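Local coordinates for translation initiation factor eIF2 assembly protein (Schizosaccharomyces pombe, PDB 4ZGP), which acts as an ATP-dependent chaperone that binds the gamma subunit of eIF2 and lets it assemble with the alpha and beta subunits, at residues Pro121-Ile127 and Leu143-Ser147. Residues are numbered along the deposited sequence; the frame is centred on the assembly and turned at random.
Sequences PKDALWI and LLLKS. With ADP (adenosine-5'-diphosphate), chain C.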
ATOM      1  N   PRO A 121       0.733  -3.128  -7.587  1.00 27.76           N
ATOM      2  CA  PRO A 121       0.977  -2.865  -9.012  1.00 29.05           C
ATOM      3  C   PRO A 121      -0.192  -2.143  -9.676  1.00 29.40           C
ATOM      4  O   PRO A 121      -0.745  -2.577 -10.691  1.00 30.84           O
ATOM      5  CB  PRO A 121       1.187  -4.277  -9.591  1.00 29.43           C
ATOM      6  CG  PRO A 121       0.375  -5.164  -8.723  1.00 30.43           C
ATOM      7  CD  PRO A 121       0.520  -4.565  -7.328  1.00 27.61           C
ATOM      8  N   LYS A 122      -0.568  -1.018  -9.090  1.00 26.66           N
ATOM      9  CA  LYS A 122      -1.705  -0.241  -9.565  1.00 26.70           C
ATOM     10  C   LYS A 122      -1.390   0.368 -10.930  1.00 31.50           C
ATOM     11  O   LYS A 122      -2.285   0.760 -11.679  1.00 29.84           O
ATOM     12  CB  LYS A 122      -2.064   0.858  -8.564  1.00 33.03           C
ATOM     13  CG  LYS A 122      -0.888   1.739  -8.190  1.00 45.51           C
ATOM     14  CD  LYS A 122      -1.307   2.964  -7.381  1.00 48.62           C
ATOM     15  CE  LYS A 122      -0.095   3.749  -6.879  1.00 50.00           C
ATOM     16  NZ  LYS A 122       0.616   3.076  -5.742  1.00 47.12           N
ATOM     17  N   ASP A 123      -0.107   0.437 -11.246  1.00 34.51           N
ATOM     18  CA  ASP A 123       0.341   1.099 -12.472  1.00 39.51           C
ATOM     19  C   ASP A 123       0.292   0.168 -13.659  1.00 36.61           C
ATOM     20  O   ASP A 123       0.573   0.571 -14.788  1.00 42.69           O
ATOM     21  CB  ASP A 123       1.764   1.606 -12.310  1.00 34.82           C
ATOM     22  CG  ASP A 123       2.756   0.469 -12.114  1.00 40.53           C
ATOM     23  OD1 ASP A 123       2.629  -0.275 -11.107  1.00 37.92           O
ATOM     24  OD2 ASP A 123       3.641   0.302 -12.974  1.00 39.47           O
ATOM     25  N   ALA A 124      -0.045  -1.087 -13.403  1.00 40.82           N
ATOM     26  CA  ALA A 124       0.157  -2.123 -14.400  1.00 36.01           C
ATOM     27  C   ALA A 124      -1.158  -2.654 -14.942  1.00 41.34           C
ATOM     28  O   ALA A 124      -1.210  -3.759 -15.493  1.00 38.28           O
ATOM     29  CB  ALA A 124       0.990  -3.263 -13.811  1.00 37.62           C
ATOM     30  N   LEU A 125      -2.214  -1.863 -14.795  1.00 39.17           N
ATOM     31  CA  LEU A 125      -3.525  -2.244 -15.312  1.00 37.51           C
ATOM     32  C   LEU A 125      -3.527  -2.448 -16.826  1.00 44.29           C
ATOM     33  O   LEU A 125      -4.317  -3.236 -17.345  1.00 41.55           O
ATOM     34  CB  LEU A 125      -4.568  -1.195 -14.937  1.00 39.82           C
ATOM     35  CG  LEU A 125      -5.399  -1.603 -13.718  1.00 46.05           C
ATOM     36  CD1 LEU A 125      -4.482  -1.948 -12.561  1.00 49.63           C
ATOM     37  CD2 LEU A 125      -6.377  -0.513 -13.323  1.00 49.32           C
ATOM     38  N   TRP A 126      -2.632  -1.742 -17.518  1.00 41.26           N
ATOM     39  CA  TRP A 126      -2.544  -1.791 -18.978  1.00 42.62           C
ATOM     40  C   TRP A 126      -2.264  -3.188 -19.512  1.00 44.82           C
ATOM     41  O   TRP A 126      -2.529  -3.461 -20.687  1.00 46.71           O
ATOM     42  CB  TRP A 126      -1.466  -0.816 -19.488  1.00 40.01           C
ATOM     43  CG  TRP A 126      -0.128  -1.001 -18.851  1.00 37.01           C
ATOM     44  CD1 TRP A 126       0.336  -0.375 -17.730  1.00 40.88           C
ATOM     45  CD2 TRP A 126       0.924  -1.878 -19.285  1.00 38.41           C
ATOM     46  NE1 TRP A 126       1.610  -0.809 -17.435  1.00 39.30           N
ATOM     47  CE2 TRP A 126       1.996  -1.727 -18.376  1.00 39.99           C
ATOM     48  CE3 TRP A 126       1.065  -2.779 -20.350  1.00 38.91           C
ATOM     49  CZ2 TRP A 126       3.189  -2.437 -18.504  1.00 37.47           C
ATOM     50  CZ3 TRP A 126       2.255  -3.487 -20.472  1.00 40.03           C
ATOM     51  CH2 TRP A 126       3.298  -3.315 -19.551  1.00 43.45           C
ATOM     52  N   ILE A 127      -1.739  -4.080 -18.679  1.00 37.10           N
ATOM     53  CA  ILE A 127      -1.412  -5.405 -19.193  1.00 38.16           C
ATOM     54  C   ILE A 127      -2.497  -6.440 -18.915  1.00 43.29           C
ATOM     55  O   ILE A 127      -2.436  -7.564 -19.402  1.00 47.64           O
ATOM     56  CB  ILE A 127      -0.076  -5.923 -18.631  1.00 44.83           C
ATOM     57  CG1 ILE A 127       0.457  -7.031 -19.560  1.00 55.27           C
ATOM     58  CG2 ILE A 127      -0.248  -6.368 -17.170  1.00 47.08           C
ATOM     59  CD1 ILE A 127       1.864  -7.473 -19.335  1.00 53.06           C
ATOM     60  N   LEU A 143       1.754 -12.123 -13.935  1.00 31.61           N
ATOM     61  CA  LEU A 143       1.810 -11.219 -15.075  1.00 38.08           C
ATOM     62  C   LEU A 143       1.700  -9.775 -14.583  1.00 37.77           C
ATOM     63  O   LEU A 143       2.473  -8.898 -14.989  1.00 33.03           O
ATOM     64  CB  LEU A 143       0.701 -11.570 -16.072  1.00 34.78           C
ATOM     65  CG  LEU A 143       0.706 -10.957 -17.466  1.00 49.66           C
ATOM     66  CD1 LEU A 143       0.314 -12.013 -18.489  1.00 50.55           C
ATOM     67  CD2 LEU A 143      -0.283  -9.832 -17.499  1.00 51.80           C
ATOM     68  N   LEU A 144       0.769  -9.542 -13.661  1.00 32.48           N
ATOM     69  CA  LEU A 144       0.562  -8.201 -13.127  1.00 30.60           C
ATOM     70  C   LEU A 144       1.791  -7.706 -12.353  1.00 33.84           C
ATOM     71  O   LEU A 144       2.232  -6.566 -12.522  1.00 30.00           O
ATOM     72  CB  LEU A 144      -0.687  -8.182 -12.240  1.00 31.61           C
ATOM     73  CG  LEU A 144      -1.201  -6.854 -11.684  1.00 36.53           C
ATOM     74  CD1 LEU A 144      -1.547  -5.854 -12.799  1.00 34.02           C
ATOM     75  CD2 LEU A 144      -2.426  -7.109 -10.822  1.00 31.98           C
ATOM     76  N   LEU A 145       2.362  -8.566 -11.519  1.00 34.68           N
ATOM     77  CA  LEU A 145       3.544  -8.176 -10.754  1.00 30.85           C
ATOM     78  C   LEU A 145       4.755  -7.925 -11.639  1.00 34.27           C
ATOM     79  O   LEU A 145       5.541  -7.015 -11.377  1.00 34.60           O
ATOM     80  CB  LEU A 145       3.901  -9.244  -9.715  1.00 32.36           C
ATOM     81  CG  LEU A 145       2.889  -9.453  -8.585  1.00 31.58           C
ATOM     82  CD1 LEU A 145       3.372 -10.572  -7.672  1.00 23.74           C
ATOM     83  CD2 LEU A 145       2.687  -8.164  -7.798  1.00 28.39           C
ATOM     84  N   LYS A 146       4.921  -8.752 -12.667  1.00 30.81           N
ATOM     85  CA  LYS A 146       6.061  -8.617 -13.573  1.00 37.56           C
ATOM     86  C   LYS A 146       6.023  -7.298 -14.355  1.00 42.17           C
ATOM     87  O   LYS A 146       7.070  -6.771 -14.741  1.00 41.92           O
ATOM     88  CB  LYS A 146       6.107  -9.805 -14.546  1.00 40.70           C
ATOM     89  CG  LYS A 146       7.404  -9.927 -15.333  1.00 47.66           C
ATOM     90  CD  LYS A 146       7.329 -11.036 -16.377  1.00 52.53           C
ATOM     91  CE  LYS A 146       7.106 -10.468 -17.777  1.00 60.87           C
ATOM     92  NZ  LYS A 146       7.101 -11.522 -18.833  1.00 65.64           N
ATOM     93  N   SER A 147       4.827  -6.754 -14.574  1.00 36.94           N
ATOM     94  CA  SER A 147       4.690  -5.596 -15.466  1.00 39.31           C
ATOM     95  C   SER A 147       4.694  -4.255 -14.747  1.00 37.08           C
ATOM     96  O   SER A 147       4.632  -3.200 -15.385  1.00 40.15           O
ATOM     97  CB  SER A 147       3.411  -5.720 -16.280  1.00 38.00           C
ATOM     98  OG  SER A 147       3.312  -7.026 -16.793  1.00 38.36           O
TER
HETATM   99  PB  ADP C 301      -0.580   1.745  -2.637  0.69 45.51           P
HETATM  100  O1B ADP C 301      -0.590   2.183  -1.181  0.69 40.65           O
HETATM  101  O2B ADP C 301       0.767   1.236  -3.117  0.69 37.78           O
HETATM  102  O3B ADP C 301      -1.304   2.748  -3.512  0.69 37.41           O
HETATM  103  PA  ADP C 301      -2.835   0.051  -1.970  0.69 35.58           P
HETATM  104  O1A ADP C 301      -3.150   1.200  -1.043  0.69 42.32           O
HETATM  105  O2A ADP C 301      -2.745  -1.387  -1.488  0.69 36.30           O
HETATM  106  O3A ADP C 301      -1.446   0.371  -2.733  0.69 44.21           O
HETATM  107  O5' ADP C 301      -3.934   0.097  -3.139  0.69 44.51           O
HETATM  108  C5' ADP C 301      -3.657   0.616  -4.439  0.69 38.19           C
HETATM  109  C4' ADP C 301      -5.014   0.708  -5.116  0.69 41.03           C
HETATM  110  O4' ADP C 301      -5.446  -0.603  -5.485  0.69 37.77           O
HETATM  111  C3' ADP C 301      -6.056   1.249  -4.150  0.69 38.87           C
HETATM  112  O3' ADP C 301      -6.304   2.638  -4.384  0.69 41.30           O
HETATM  113  C2' ADP C 301      -7.295   0.414  -4.394  0.69 41.25           C
HETATM  114  O2' ADP C 301      -8.228   1.110  -5.227  0.69 45.64           O
HETATM  115  C1' ADP C 301      -6.813  -0.823  -5.123  0.69 36.94           C
HETATM  116  N9  ADP C 301      -6.883  -1.958  -4.170  0.69 36.80           N
HETATM  117  C8  ADP C 301      -5.997  -2.198  -3.178  0.69 36.24           C
HETATM  118  N7  ADP C 301      -6.344  -3.313  -2.479  0.69 39.00           N
HETATM  119  C5  ADP C 301      -7.477  -3.805  -3.031  0.69 34.50           C
HETATM  120  C6  ADP C 301      -8.363  -4.966  -2.780  0.69 34.40           C
HETATM  121  N6  ADP C 301      -8.075  -5.824  -1.768  0.69 32.35           N
HETATM  122  N1  ADP C 301      -9.447  -5.129  -3.585  0.69 28.14           N
HETATM  123  C2  ADP C 301      -9.702  -4.263  -4.591  0.69 35.16           C
HETATM  124  N3  ADP C 301      -8.939  -3.187  -4.877  0.69 37.18           N
HETATM  125  C4  ADP C 301      -7.827  -2.909  -4.145  0.69 39.63           C
HETATM  126  O   HOH W   1       3.631  -0.681 -15.349  1.00 41.46           O
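Residues 121-127, a turn running into a short 3-10 segment, lie against the C-terminal end of helix 138-146, with the CA atoms of Ala124 and Ser147 5.8 Å apart and those of Pro121 and Leu145 6.2 Å apart. No direct hydrogen bond joins the two segments; apolar side chains and one water do the work. The Pro121 ring crosses the Leu144 side chain at about a right angle, its CG 3.8 Å from Leu144 CG, and also meets the CD2 branch of Leu145. With CG anti to the backbone N (chi1 -173°), Leu144 brings CD1 up against Ala124, where it meets both CB and the carbonyl O. Farther along, Ile127 lays CG2 tightly on Leu143 CD2, at 3.5 Å, while CD1 comes to the hydroxyl of Ser147. That OG turns back onto the last turn of the helix, donating to Leu143 O over 2.7 Å. Were Ile127 cut back to an alanine, Leu143 CD2 would probably lose most of its contact with this turn, and a gap would open beside the Ser147 hydroxyl. Water 1 bridges the polar margin: it lies in the plane of the Trp126 ring, accepts from NE1 at 2.9 Å and also bonds to Ser147 O and Asp123 OD2. Asp123 OD1 is hydrogen-bonded to Ser148 OG and OD2 to Asp149 N, extending the junction to the start of helix 149-157. From this packed turn Lys122 points away from the helix and hydrogen-bonds ADP O3B through NZ, joining the turn to the nucleotide-binding cleft of an ATP-grasp fold.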